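Local coordinates for protein cytochrome P450 monooxygenase (Rhodococcus sp. ECU0066, PDB 6KBH) that probably acts as a self-sufficient monooxygenase, passing electrons from a flavin mononucleotide through a [2Fe-2S] cluster to a heme where molecular oxygen is activated, at residues D177-L180 against W181-L185; E162-D165 against R166-D169; G661-R664 against L665-A668; M642-P645 against S646-D650; A716-V720 against L721-R725. One frame throughout, in Å; residues are numbered along the deposited sequence.

Interaction 1: residues D177-L180 against W181-L185; sequences DEML and WEVPL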
loop_
_atom_site.group_PDB
_atom_site.type_symbol
_atom_site.label_atom_id
_atom_site.label_comp_id
_atom_site.label_asym_id
_atom_site.label_seq_id
_atom_site.Cartn_x
_atom_site.Cartn_y
_atom_site.Cartn_z
ATOM N N ASP A 177 21.797 -7.631 15.686
ATOM C CA ASP A 177 21.905 -7.488 17.136
ATOM C C ASP A 177 21.993 -6.027 17.554
ATOM O O ASP A 177 21.394 -5.628 18.559
ATOM C CB ASP A 177 23.120 -8.257 17.655
ATOM C CG ASP A 177 22.837 -9.730 17.846
ATOM O OD1 ASP A 177 21.679 -10.080 18.160
ATOM O OD2 ASP A 177 23.775 -10.535 17.684
ATOM N N GLU A 178 22.739 -5.216 16.808
ATOM C CA GLU A 178 22.959 -3.840 17.227
ATOM C C GLU A 178 21.876 -2.886 16.739
ATOM O O GLU A 178 21.644 -1.853 17.380
ATOM C CB GLU A 178 24.333 -3.353 16.751
ATOM C CG GLU A 178 25.492 -4.275 17.132
ATOM C CD GLU A 178 25.598 -4.524 18.631
ATOM O OE1 GLU A 178 25.255 -3.619 19.424
ATOM O OE2 GLU A 178 26.033 -5.630 19.019
ATOM N N MET A 179 21.221 -3.176 15.614
ATOM C CA MET A 179 20.165 -2.297 15.124
ATOM C C MET A 179 18.799 -2.967 15.043
ATOM O O MET A 179 17.864 -2.522 15.719
ATOM C CB MET A 179 20.560 -1.742 13.752
ATOM C CG MET A 179 19.526 -0.821 13.151
ATOM S SD MET A 179 19.938 -0.350 11.465
ATOM C CE MET A 179 18.498 0.633 11.053
ATOM N N LEU A 180 18.654 -4.041 14.256
ATOM C CA LEU A 180 17.319 -4.456 13.827
ATOM C C LEU A 180 16.585 -5.297 14.858
ATOM O O LEU A 180 15.355 -5.368 14.806
ATOM C CB LEU A 180 17.362 -5.233 12.504
ATOM C CG LEU A 180 17.792 -4.586 11.183
ATOM C CD1 LEU A 180 16.964 -3.329 10.915
ATOM C CD2 LEU A 180 19.247 -4.276 11.154
ATOM N N TRP A 181 17.293 -5.945 15.780
ATOM C CA TRP A 181 16.594 -6.698 16.814
ATOM C C TRP A 181 15.960 -5.773 17.844
ATOM O O TRP A 181 14.916 -6.105 18.419
ATOM C CB TRP A 181 17.552 -7.671 17.497
ATOM C CG TRP A 181 16.898 -8.445 18.566
ATOM C CD1 TRP A 181 17.037 -8.264 19.908
ATOM C CD2 TRP A 181 15.975 -9.522 18.395
ATOM N NE1 TRP A 181 16.263 -9.172 20.589
ATOM C CE2 TRP A 181 15.600 -9.956 19.682
ATOM C CE3 TRP A 181 15.432 -10.166 17.279
ATOM C CZ2 TRP A 181 14.707 -11.004 19.884
ATOM C CZ3 TRP A 181 14.546 -11.208 17.481
ATOM C CH2 TRP A 181 14.193 -11.617 18.774
ATOM N N GLU A 182 16.563 -4.609 18.075
ATOM C CA GLU A 182 16.167 -3.734 19.170
ATOM C C GLU A 182 15.085 -2.736 18.770
ATOM O O GLU A 182 14.073 -2.611 19.468
ATOM C CB GLU A 182 17.390 -2.983 19.705
ATOM C CG GLU A 182 18.479 -3.870 20.290
ATOM C CD GLU A 182 18.085 -4.510 21.608
ATOM O OE1 GLU A 182 17.020 -4.158 22.158
ATOM O OE2 GLU A 182 18.853 -5.361 22.102
ATOM N N VAL A 183 15.289 -2.016 17.662
ATOM C CA VAL A 183 14.438 -0.864 17.349
ATOM C C VAL A 183 12.949 -1.232 17.304
ATOM O O VAL A 183 12.145 -0.511 17.907
ATOM C CB VAL A 183 14.914 -0.175 16.070
ATOM C CG1 VAL A 183 14.064 1.054 15.792
ATOM C CG2 VAL A 183 16.372 0.214 16.178
ATOM N N PRO A 184 12.533 -2.306 16.619
ATOM C CA PRO A 184 11.090 -2.617 16.612
ATOM C C PRO A 184 10.504 -2.857 17.988
ATOM O O PRO A 184 9.303 -2.637 18.189
ATOM C CB PRO A 184 11.008 -3.871 15.729
ATOM C CG PRO A 184 12.186 -3.767 14.840
ATOM C CD PRO A 184 13.269 -3.186 15.697
ATOM N N LEU A 185 11.316 -3.295 18.948
ATOM C CA LEU A 185 10.815 -3.497 20.300
ATOM C C LEU A 185 10.491 -2.166 20.966
ATOM O O LEU A 185 9.447 -2.023 21.613
ATOM C CB LEU A 185 11.837 -4.286 21.118
ATOM C CG LEU A 185 11.487 -4.587 22.574
ATOM C CD1 LEU A 185 10.172 -5.346 22.669
ATOM C CD2 LEU A 185 12.612 -5.371 23.233
#

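Interaction 2: residues E162-D165 against R166-D169; sequences EYVD and RFID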
loop_
_atom_site.group_PDB
_atom_site.type_symbol
_atom_site.label_atom_id
_atom_site.label_comp_id
_atom_site.label_asym_id
_atom_site.label_seq_id
_atom_site.Cartn_x
_atom_site.Cartn_y
_atom_site.Cartn_z
ATOM N N GLU A 162 19.346 6.953 16.679
ATOM C CA GLU A 162 20.033 6.747 17.953
ATOM C C GLU A 162 20.874 5.479 17.947
ATOM O O GLU A 162 21.913 5.416 18.615
ATOM C CB GLU A 162 19.019 6.683 19.096
ATOM C CG GLU A 162 18.417 8.012 19.499
ATOM C CD GLU A 162 17.625 7.913 20.789
ATOM O OE1 GLU A 162 17.540 6.799 21.349
ATOM O OE2 GLU A 162 17.086 8.944 21.242
ATOM N N TYR A 163 20.444 4.463 17.201
ATOM C CA TYR A 163 21.167 3.200 17.126
ATOM C C TYR A 163 22.248 3.208 16.049
ATOM O O TYR A 163 23.373 2.768 16.301
ATOM C CB TYR A 163 20.183 2.051 16.886
ATOM C CG TYR A 163 19.571 1.499 18.154
ATOM C CD1 TYR A 163 20.290 0.641 18.976
ATOM C CD2 TYR A 163 18.278 1.840 18.534
ATOM C CE1 TYR A 163 19.739 0.133 20.137
ATOM C CE2 TYR A 163 17.717 1.335 19.694
ATOM C CZ TYR A 163 18.453 0.482 20.491
ATOM O OH TYR A 163 17.901 -0.022 21.647
ATOM N N VAL A 164 21.934 3.707 14.849
ATOM C CA VAL A 164 22.873 3.576 13.737
ATOM C C VAL A 164 24.133 4.402 13.973
ATOM O O VAL A 164 25.221 4.028 13.516
ATOM C CB VAL A 164 22.189 3.945 12.403
ATOM C CG1 VAL A 164 21.533 5.273 12.515
ATOM C CG2 VAL A 164 23.186 3.959 11.253
ATOM N N ASP A 165 24.032 5.512 14.704
ATOM C CA ASP A 165 25.205 6.349 14.917
ATOM C C ASP A 165 26.160 5.795 15.970
ATOM O O ASP A 165 27.244 6.356 16.155
ATOM C CB ASP A 165 24.785 7.778 15.287
ATOM C CG ASP A 165 24.023 7.854 16.600
ATOM O OD1 ASP A 165 23.887 6.823 17.290
ATOM O OD2 ASP A 165 23.558 8.961 16.944
ATOM N N ARG A 166 25.783 4.730 16.681
ATOM C CA ARG A 166 26.726 4.105 17.602
ATOM C C ARG A 166 27.780 3.309 16.846
ATOM O O ARG A 166 28.954 3.291 17.236
ATOM C CB ARG A 166 25.983 3.204 18.586
ATOM C CG ARG A 166 24.805 3.874 19.255
ATOM C CD ARG A 166 24.238 3.012 20.364
ATOM N NE ARG A 166 22.970 3.544 20.853
ATOM C CZ ARG A 166 22.329 3.085 21.921
ATOM N NH1 ARG A 166 22.835 2.078 22.621
ATOM N NH2 ARG A 166 21.181 3.635 22.290
ATOM N N PHE A 167 27.379 2.653 15.758
ATOM C CA PHE A 167 28.265 1.808 14.970
ATOM C C PHE A 167 28.579 2.410 13.604
ATOM O O PHE A 167 29.059 1.702 12.714
ATOM C CB PHE A 167 27.656 0.405 14.843
ATOM C CG PHE A 167 26.252 0.378 14.274
ATOM C CD1 PHE A 167 25.961 0.916 13.030
ATOM C CD2 PHE A 167 25.220 -0.190 15.003
ATOM C CE1 PHE A 167 24.668 0.883 12.523
ATOM C CE2 PHE A 167 23.929 -0.224 14.505
ATOM C CZ PHE A 167 23.652 0.308 13.267
ATOM N N ILE A 168 28.339 3.713 13.432
ATOM C CA ILE A 168 28.457 4.352 12.122
ATOM C C ILE A 168 29.899 4.369 11.631
ATOM O O ILE A 168 30.155 4.272 10.424
ATOM C CB ILE A 168 27.882 5.776 12.195
ATOM C CG1 ILE A 168 28.252 6.592 10.958
ATOM C CG2 ILE A 168 28.438 6.494 13.391
ATOM C CD1 ILE A 168 27.590 6.130 9.719
ATOM N N ASP A 169 30.861 4.497 12.538
ATOM C CA ASP A 169 32.246 4.733 12.163
ATOM C C ASP A 169 33.097 3.471 12.179
ATOM O O ASP A 169 34.297 3.547 11.901
ATOM C CB ASP A 169 32.856 5.789 13.087
ATOM C CG ASP A 169 32.246 7.163 12.879
ATOM O OD1 ASP A 169 31.923 7.498 11.720
ATOM O OD2 ASP A 169 32.083 7.905 13.870
#

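Interaction 3: residues G661-R664 against L665-A668; sequences GPER and LLSA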
loop_
_atom_site.group_PDB
_atom_site.type_symbol
_atom_site.label_atom_id
_atom_site.label_comp_id
_atom_site.label_asym_id
_atom_site.label_seq_id
_atom_site.Cartn_x
_atom_site.Cartn_y
_atom_site.Cartn_z
ATOM N N GLY A 661 -11.506 24.131 -20.092
ATOM C CA GLY A 661 -11.165 25.428 -19.559
ATOM C C GLY A 661 -11.801 25.672 -18.205
ATOM O O GLY A 661 -12.105 24.734 -17.460
ATOM N N PRO A 662 -12.005 26.943 -17.859
ATOM C CA PRO A 662 -12.678 27.258 -16.595
ATOM C C PRO A 662 -14.109 26.747 -16.606
ATOM O O PRO A 662 -14.738 26.626 -17.659
ATOM C CB PRO A 662 -12.629 28.791 -16.531
ATOM C CG PRO A 662 -11.575 29.192 -17.525
ATOM C CD PRO A 662 -11.632 28.157 -18.602
ATOM N N GLU A 663 -14.621 26.444 -15.412
ATOM C CA GLU A 663 -15.954 25.859 -15.314
ATOM C C GLU A 663 -17.019 26.775 -15.898
ATOM O O GLU A 663 -18.027 26.293 -16.429
ATOM C CB GLU A 663 -16.278 25.524 -13.856
ATOM C CG GLU A 663 -15.323 24.522 -13.223
ATOM C CD GLU A 663 -15.284 23.196 -13.968
ATOM O OE1 GLU A 663 -16.354 22.729 -14.415
ATOM O OE2 GLU A 663 -14.182 22.623 -14.111
ATOM N N ARG A 664 -16.810 28.094 -15.837
ATOM C CA ARG A 664 -17.854 29.026 -16.267
ATOM C C ARG A 664 -18.165 28.878 -17.753
ATOM O O ARG A 664 -19.325 28.979 -18.162
ATOM C CB ARG A 664 -17.440 30.461 -15.937
ATOM C CG ARG A 664 -17.722 30.825 -14.490
ATOM C CD ARG A 664 -17.775 32.323 -14.298
ATOM N NE ARG A 664 -16.472 32.938 -14.509
ATOM C CZ ARG A 664 -16.220 34.226 -14.317
ATOM N NH1 ARG A 664 -17.185 35.037 -13.902
ATOM N NH2 ARG A 664 -15.003 34.703 -14.532
ATOM N N LEU A 665 -17.140 28.652 -18.576
ATOM C CA LEU A 665 -17.370 28.429 -19.998
ATOM C C LEU A 665 -17.813 27.007 -20.290
ATOM O O LEU A 665 -18.669 26.787 -21.149
ATOM C CB LEU A 665 -16.109 28.816 -20.803
ATOM C CG LEU A 665 -15.933 30.327 -20.919
ATOM C CD1 LEU A 665 -17.281 31.048 -21.136
ATOM C CD2 LEU A 665 -15.133 30.934 -19.765
ATOM N N LEU A 666 -17.220 26.040 -19.609
ATOM C CA LEU A 666 -17.709 24.672 -19.696
ATOM C C LEU A 666 -19.193 24.582 -19.347
ATOM O O LEU A 666 -19.971 23.906 -20.039
ATOM C CB LEU A 666 -16.895 23.750 -18.776
ATOM C CG LEU A 666 -15.402 23.498 -19.076
ATOM C CD1 LEU A 666 -14.782 22.570 -18.027
ATOM C CD2 LEU A 666 -15.218 22.935 -20.479
ATOM N N SER A 667 -19.601 25.244 -18.268
ATOM C CA SER A 667 -21.013 25.275 -17.903
ATOM C C SER A 667 -21.838 25.970 -18.981
ATOM O O SER A 667 -22.795 25.399 -19.519
ATOM C CB SER A 667 -21.194 25.983 -16.557
ATOM O OG SER A 667 -20.311 25.465 -15.581
ATOM N N ALA A 668 -21.469 27.210 -19.313
ATOM C CA ALA A 668 -22.219 27.967 -20.312
ATOM C C ALA A 668 -22.233 27.254 -21.657
ATOM O O ALA A 668 -23.243 27.283 -22.370
ATOM C CB ALA A 668 -21.637 29.374 -20.463
#

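Interaction 4: residues M642-P645 against S646-D650; sequences MDLP and SLFAD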
loop_
_atom_site.group_PDB
_atom_site.type_symbol
_atom_site.label_atom_id
_atom_site.label_comp_id
_atom_site.label_asym_id
_atom_site.label_seq_id
_atom_site.Cartn_x
_atom_site.Cartn_y
_atom_site.Cartn_z
ATOM N N MET A 642 -16.082 35.286 -27.170
ATOM C CA MET A 642 -16.683 34.100 -27.748
ATOM C C MET A 642 -18.116 33.935 -27.283
ATOM O O MET A 642 -18.378 33.470 -26.165
ATOM C CB MET A 642 -15.856 32.889 -27.377
ATOM C CG MET A 642 -14.774 32.833 -28.316
ATOM S SD MET A 642 -15.697 32.808 -29.836
ATOM C CE MET A 642 -15.666 31.078 -29.995
ATOM N N ASP A 643 -19.039 34.219 -28.170
ATOM C CA ASP A 643 -20.444 34.000 -27.880
ATOM C C ASP A 643 -20.823 32.632 -28.430
ATOM O O ASP A 643 -21.073 32.472 -29.628
ATOM C CB ASP A 643 -21.282 35.129 -28.458
ATOM C CG ASP A 643 -20.957 36.464 -27.813
ATOM O OD1 ASP A 643 -20.055 36.503 -26.946
ATOM O OD2 ASP A 643 -21.605 37.470 -28.170
ATOM N N LEU A 644 -20.858 31.649 -27.535
ATOM C CA LEU A 644 -21.271 30.301 -27.909
ATOM C C LEU A 644 -22.670 30.224 -28.512
ATOM O O LEU A 644 -22.863 29.396 -29.419
ATOM C CB LEU A 644 -21.161 29.384 -26.685
ATOM C CG LEU A 644 -19.754 29.351 -26.085
ATOM C CD1 LEU A 644 -19.778 28.929 -24.626
ATOM C CD2 LEU A 644 -18.856 28.434 -26.896
ATOM N N PRO A 645 -23.675 30.998 -28.065
ATOM C CA PRO A 645 -25.004 30.892 -28.698
ATOM C C PRO A 645 -24.973 30.965 -30.216
ATOM O O PRO A 645 -25.631 30.157 -30.885
ATOM C CB PRO A 645 -25.764 32.074 -28.085
ATOM C CG PRO A 645 -25.170 32.228 -26.743
ATOM C CD PRO A 645 -23.711 31.915 -26.906
ATOM N N SER A 646 -24.214 31.906 -30.779
ATOM C CA SER A 646 -24.114 32.010 -32.231
ATOM C C SER A 646 -23.483 30.760 -32.834
ATOM O O SER A 646 -24.017 30.179 -33.787
ATOM C CB SER A 646 -23.304 33.250 -32.610
ATOM O OG SER A 646 -23.595 34.331 -31.742
ATOM N N LEU A 647 -22.342 30.332 -32.285
ATOM C CA LEU A 647 -21.563 29.254 -32.893
ATOM C C LEU A 647 -22.370 27.970 -33.007
ATOM O O LEU A 647 -22.369 27.311 -34.053
ATOM C CB LEU A 647 -20.301 29.001 -32.075
ATOM C CG LEU A 647 -19.020 29.772 -32.352
ATOM C CD1 LEU A 647 -18.043 29.327 -31.321
ATOM C CD2 LEU A 647 -18.502 29.458 -33.734
ATOM N N PHE A 648 -23.056 27.594 -31.928
ATOM C CA PHE A 648 -23.818 26.355 -31.845
ATOM C C PHE A 648 -25.312 26.610 -32.007
ATOM O O PHE A 648 -26.146 25.922 -31.399
ATOM C CB PHE A 648 -23.493 25.635 -30.531
ATOM C CG PHE A 648 -22.009 25.545 -30.258
ATOM C CD1 PHE A 648 -21.294 26.652 -29.825
ATOM C CD2 PHE A 648 -21.324 24.352 -30.443
ATOM C CE1 PHE A 648 -19.929 26.579 -29.595
ATOM C CE2 PHE A 648 -19.955 24.269 -30.207
ATOM C CZ PHE A 648 -19.260 25.383 -29.781
ATOM N N ALA A 649 -25.644 27.596 -32.847
ATOM C CA ALA A 649 -27.026 27.980 -33.105
ATOM C C ALA A 649 -27.873 26.782 -33.496
ATOM O O ALA A 649 -28.962 26.573 -32.949
ATOM C CB ALA A 649 -27.068 29.049 -34.195
ATOM N N ASP A 650 -27.395 25.977 -34.440
ATOM C CA ASP A 650 -28.111 24.744 -34.716
ATOM C C ASP A 650 -27.155 23.684 -35.240
ATOM O O ASP A 650 -26.228 23.996 -35.997
ATOM C CB ASP A 650 -29.278 24.969 -35.685
ATOM C CG ASP A 650 -30.618 24.872 -34.980
ATOM O OD1 ASP A 650 -30.622 24.450 -33.801
ATOM O OD2 ASP A 650 -31.656 25.212 -35.583
#

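Interaction 5: residues A716-V720 against L721-R725; sequences ADQTV and LQALR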
loop_
_atom_site.group_PDB
_atom_site.type_symbol
_atom_site.label_atom_id
_atom_site.label_comp_id
_atom_site.label_asym_id
_atom_site.label_seq_id
_atom_site.Cartn_x
_atom_site.Cartn_y
_atom_site.Cartn_z
ATOM N N ALA A 716 -23.565 7.838 6.953
ATOM C CA ALA A 716 -24.036 8.880 6.048
ATOM C C ALA A 716 -23.024 10.014 5.933
ATOM O O ALA A 716 -22.858 10.599 4.858
ATOM C CB ALA A 716 -25.389 9.406 6.520
ATOM N N ASP A 717 -22.341 10.337 7.030
ATOM C CA ASP A 717 -21.308 11.365 7.047
ATOM C C ASP A 717 -19.947 10.837 6.617
ATOM O O ASP A 717 -18.938 11.525 6.813
ATOM C CB ASP A 717 -21.201 11.973 8.448
ATOM C CG ASP A 717 -21.087 10.915 9.531
ATOM O OD1 ASP A 717 -21.435 9.749 9.255
ATOM O OD2 ASP A 717 -20.647 11.245 10.652
ATOM N N GLN A 718 -19.898 9.645 6.031
ATOM C CA GLN A 718 -18.653 8.927 5.794
ATOM C C GLN A 718 -18.578 8.503 4.337
ATOM O O GLN A 718 -19.521 7.900 3.815
ATOM C CB GLN A 718 -18.566 7.702 6.708
ATOM C CG GLN A 718 -17.175 7.146 6.917
ATOM C CD GLN A 718 -17.199 5.822 7.657
ATOM O OE1 GLN A 718 -18.224 5.141 7.699
ATOM N NE2 GLN A 718 -16.071 5.455 8.254
ATOM N N THR A 719 -17.461 8.817 3.684
ATOM C CA THR A 719 -17.226 8.316 2.341
ATOM C C THR A 719 -16.863 6.835 2.389
ATOM O O THR A 719 -16.419 6.312 3.415
ATOM C CB THR A 719 -16.107 9.102 1.656
ATOM O OG1 THR A 719 -14.843 8.728 2.220
ATOM C CG2 THR A 719 -16.317 10.600 1.839
ATOM N N VAL A 720 -17.076 6.152 1.262
ATOM C CA VAL A 720 -16.628 4.765 1.146
ATOM C C VAL A 720 -15.133 4.674 1.418
ATOM O O VAL A 720 -14.661 3.753 2.098
ATOM C CB VAL A 720 -16.994 4.198 -0.240
ATOM C CG1 VAL A 720 -16.105 3.015 -0.595
ATOM C CG2 VAL A 720 -18.459 3.794 -0.282
ATOM N N LEU A 721 -14.371 5.649 0.918
ATOM C CA LEU A 721 -12.927 5.660 1.127
ATOM C C LEU A 721 -12.576 5.741 2.605
ATOM O O LEU A 721 -11.690 5.023 3.077
ATOM C CB LEU A 721 -12.306 6.827 0.362
ATOM C CG LEU A 721 -10.820 7.116 0.558
ATOM C CD1 LEU A 721 -9.976 5.941 0.088
ATOM C CD2 LEU A 721 -10.456 8.379 -0.197
ATOM N N GLN A 722 -13.267 6.607 3.352
ATOM C CA GLN A 722 -12.967 6.759 4.771
ATOM C C GLN A 722 -13.220 5.463 5.531
ATOM O O GLN A 722 -12.457 5.105 6.435
ATOM C CB GLN A 722 -13.792 7.907 5.354
ATOM C CG GLN A 722 -13.203 9.279 5.064
ATOM C CD GLN A 722 -14.236 10.388 5.087
ATOM O OE1 GLN A 722 -15.441 10.134 5.117
ATOM N NE2 GLN A 722 -13.768 11.630 5.063
ATOM N N ALA A 723 -14.279 4.740 5.169
ATOM C CA ALA A 723 -14.580 3.485 5.848
ATOM C C ALA A 723 -13.524 2.425 5.552
ATOM O O ALA A 723 -13.185 1.619 6.427
ATOM C CB ALA A 723 -15.966 2.996 5.443
ATOM N N LEU A 724 -12.995 2.407 4.326
ATOM C CA LEU A 724 -11.970 1.430 3.977
ATOM C C LEU A 724 -10.689 1.672 4.766
ATOM O O LEU A 724 -10.108 0.734 5.325
ATOM C CB LEU A 724 -11.693 1.464 2.473
ATOM C CG LEU A 724 -12.818 0.989 1.548
ATOM C CD1 LEU A 724 -12.422 1.183 0.104
ATOM C CD2 LEU A 724 -13.172 -0.466 1.804
ATOM N N ARG A 725 -10.232 2.927 4.828
ATOM C CA ARG A 725 -9.055 3.240 5.630
ATOM C C ARG A 725 -9.321 3.097 7.122
ATOM O O ARG A 725 -8.371 2.936 7.894
ATOM C CB ARG A 725 -8.550 4.651 5.323
ATOM C CG ARG A 725 -8.723 5.067 3.881
ATOM C CD ARG A 725 -7.850 6.259 3.548
ATOM N NE ARG A 725 -6.509 5.851 3.139
ATOM C CZ ARG A 725 -5.887 6.313 2.060
ATOM N NH1 ARG A 725 -6.485 7.205 1.279
ATOM N NH2 ARG A 725 -4.667 5.887 1.761
#

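Interaction 1: residues D177-L180 against W181-L185
Glu182 folds back toward the turn of helix that precedes it. Its CB lies 4.0 Å from Met179 O, and the next carbon, CG, rests 3.8 Å from Asp177 O, so the aliphatic part of the chain lies alongside the carbonyls of Asp177 and Met179. A bend at chi2 (-71°) then turns the carboxylate aside, and OE1 reaches a salt bridge with Arg203. Glutamate suits the place because its methylenes pack over the backbone while its charge is met elsewhere.

Met179 O is the main polar point of the junction. Val183 N donates to it at 3.3 Å, nearly straight at the hydrogen (171°), and Glu182 N makes a weaker bond to it at 3.4 Å. Val183 adds its CG2 methyl, which packs against the same Met179 O, and a looser apolar contact with Met179 CG. One residue on, Pro184 has no N-H to offer Leu180 O and sets its ring carbon CD against that oxygen instead.

Trp181 turns its indole away from residues 177-180 toward His284, and the aliphatic chains face helices 153-164, 284-300 and 396-413. The side chain of Pro184 lies about 7 Å from the heme. A proline-marked break between helices 175-180 and 183-192, packed against these three neighbours, is consistent with the E helix and its partners in the conserved four-helix core of the cytochrome P450 fold.

Interaction 2: residues E162-D165 against R166-D169
Arg166 NE donates to Glu162 O at 3.1 Å, with an angle of 157° at the hydrogen. The oxygen lies close to the guanidinium plane, whereas the donor stands above the carbonyl plane, so the arginine comes over the peptide group. An extended chain from CG to NE carries it back along the helix to this point. Its backbone N bonds Tyr163 O, also at 3.1 Å, and the one residue thus serves two successive carbonyls.

The guanidinium also lies over the rim of the Tyr163 ring, whose CE1 is 4.2 Å above the guanidinium plane. Arg166 CZ is 4.7 Å from the ring centroid and well off the ring normal, an off-centre cation-pi contact. The carboxylate of Glu162 turns instead to a salt bridge with Arg158.

Phe167 places CG between its backbone N and carbonyl carbon (chi1 55°), which brings the ring back against the carbonyls of Tyr163 and Val164. One face receives Tyr163 O and Val164 C, both offset toward the rim, while CE1 touches Val164 CG2 at 3.6 Å. Beyond, the ring packs on Glu178 and Met179. With an alanine in place of Phe167, Val164 CG2 and Met179 would probably lose their aromatic neighbour and a gap would open toward helix 175-180. Ile168 packs by CG2 against the Asp165 carbonyl and faces Arg413 and Leu414.

Chemically, the positive charge of Arg166 probably offsets part of the negative end of the dipole of helix 153-164, while the hydrocarbon ring of Phe167 only covers carbonyls on the buried side.

Interaction 3: residues G661-R664 against L665-A668
Ser667 keeps OG beside its own backbone N and anti to its carbonyl carbon (chi1 -50°), which sets the hydroxyl over Glu663 O one turn earlier. That oxygen takes two bonds from the same residue: Ser667 N approaches it at 2.6 Å nearly head-on, and Ser667 OG, also at 2.6 Å, comes from well above the carbonyl plane. Serine fits here because its short hydroxyl can donate back to a carbonyl one turn earlier.

Leu666 likewise has CG anti to its carbonyl carbon (chi1 -66°). Its CG lies 3.5 Å from Pro662 O, and CD1 reaches over to Gly661 O and, at 3.9 Å, to Glu663 OE1. Glu663 itself is bent at chi2, and its carboxylate is hydrogen-bonded to His685 on strand 681-685, against which Leu666 also packs.

Pro662 holds the N-cap position. Its carbonyl receives Leu666 N at 3.2 Å and, weakly, Leu665 N. Before it, Gly661 has no CB to run into the proline CD.

This is the strand-to-helix turn of a beta-alpha-beta unit. Backbone bonds start the helix, and Glu663 and Leu666 tie it, by one polar and one apolar link, to strand 681-685, which carries Glu684 and runs into Phe686, both FMN-binding.

Interaction 4: residues M642-P645 against S646-D650
Ser646 opens the second half of this short helix with a weak bond from its N to Asp643 O at 3.4 Å. Asp643 is the N-cap residue, but its side chain makes no capping bond, and CB merely comes 4.1 Å from Ser646 OG. Pro645, in the first turn, suits its place because an amide hydrogen is not needed there.

Leu647 follows, its CD1 meeting Met642 CE where the two chains cross at about a right angle. Bends at chi2 and chi3 curl the methionine round to this methyl, and both side chains also touch His608.

Phe648 N donates to Leu644 O at 3.1 Å, nearly straight at the hydrogen (175°). Its ring turns back beside Leu644, the two pointing the same way, with CE1 packed against Leu644 CD2 and Leu644 O near the ring plane at the edge. Replacing this residue by a serine is likely to leave Leu644 CD2 and Leu669 without their aromatic cover.

Ala649 N bonds Ser646 O as the chain departs from the helix.

Leu644 and Phe648 face Leu669 of helix 663-672, with Ala672 also against Leu644. The single-turn helix lies on the link between strands 631-635 and 655-661 of a five-stranded parallel sheet whose strand order, 3-2-1-4-5, is consistent with the NAD-binding-like domain of ferredoxin reductases.

Interaction 5: residues A716-V720 against L721-R725
Thr719 and Gln722 exchange hydrogen bonds in a capping box. Thr719 N donates to Gln722 OE1 at 2.8 Å, and Gln722 N donates to Thr719 OG1 at 2.9 Å. The hydroxyl can serve because chi1 (73°) sets it between the backbone N and the carbonyl carbon, while the glutamine chain runs out across the threonine at about a right angle. Its amide oxygen is approached from a direction tilted out of the amide plane.

Backbone bonds continue the helix: Ala723 N to Thr719 O at 3.2 Å and Leu724 N to Val720 O at 3.1 Å.

Van der Waals contacts fill the two flanks. Gln718 slides past Gln722 in the opposite direction, CG 3.8 Å from Gln722 CB, and sets NE2 3.4 Å from Ala723 CA; its OE1 bonds Ala715 N. The small alanine lets this amide lie close. On the inner flank Val720 and Leu724 lie side by side, CG1 to CD1 4.2 Å, against Thr772, while the side chain of Leu721 is about 4 Å from that of Cys773, a cluster ligand.

The box thus gives side-chain acceptors to the N-H groups of Thr719 and Gln722, which precede the regular helical bonds, and fixes the start of a helix packed beside the [2Fe-2S] site.

Interactions 1 and 2 belong to the heme part and touch: Tyr163 of 162-169 packs on Val183 and Glu182 of 177-185, so the end of helix 153-164 packs on the junction between helices 175-180 and 183-192. Both are partly buried, but interaction 2 relies on an arginine over carbonyls and interaction 1 on a proline-marked break nearer the heme. Interactions 3 and 4, within one alpha/beta domain, meet at Leu644 beside helix 663-672; interaction 3 is largely surface and mostly backbone and serine bonds, interaction 4 more apolar. Interaction 5 stands apart, about 20 Å between nearest atoms from interaction 3. It starts a helix with a reciprocal side-chain cap, which neither interaction 3 nor 4 has.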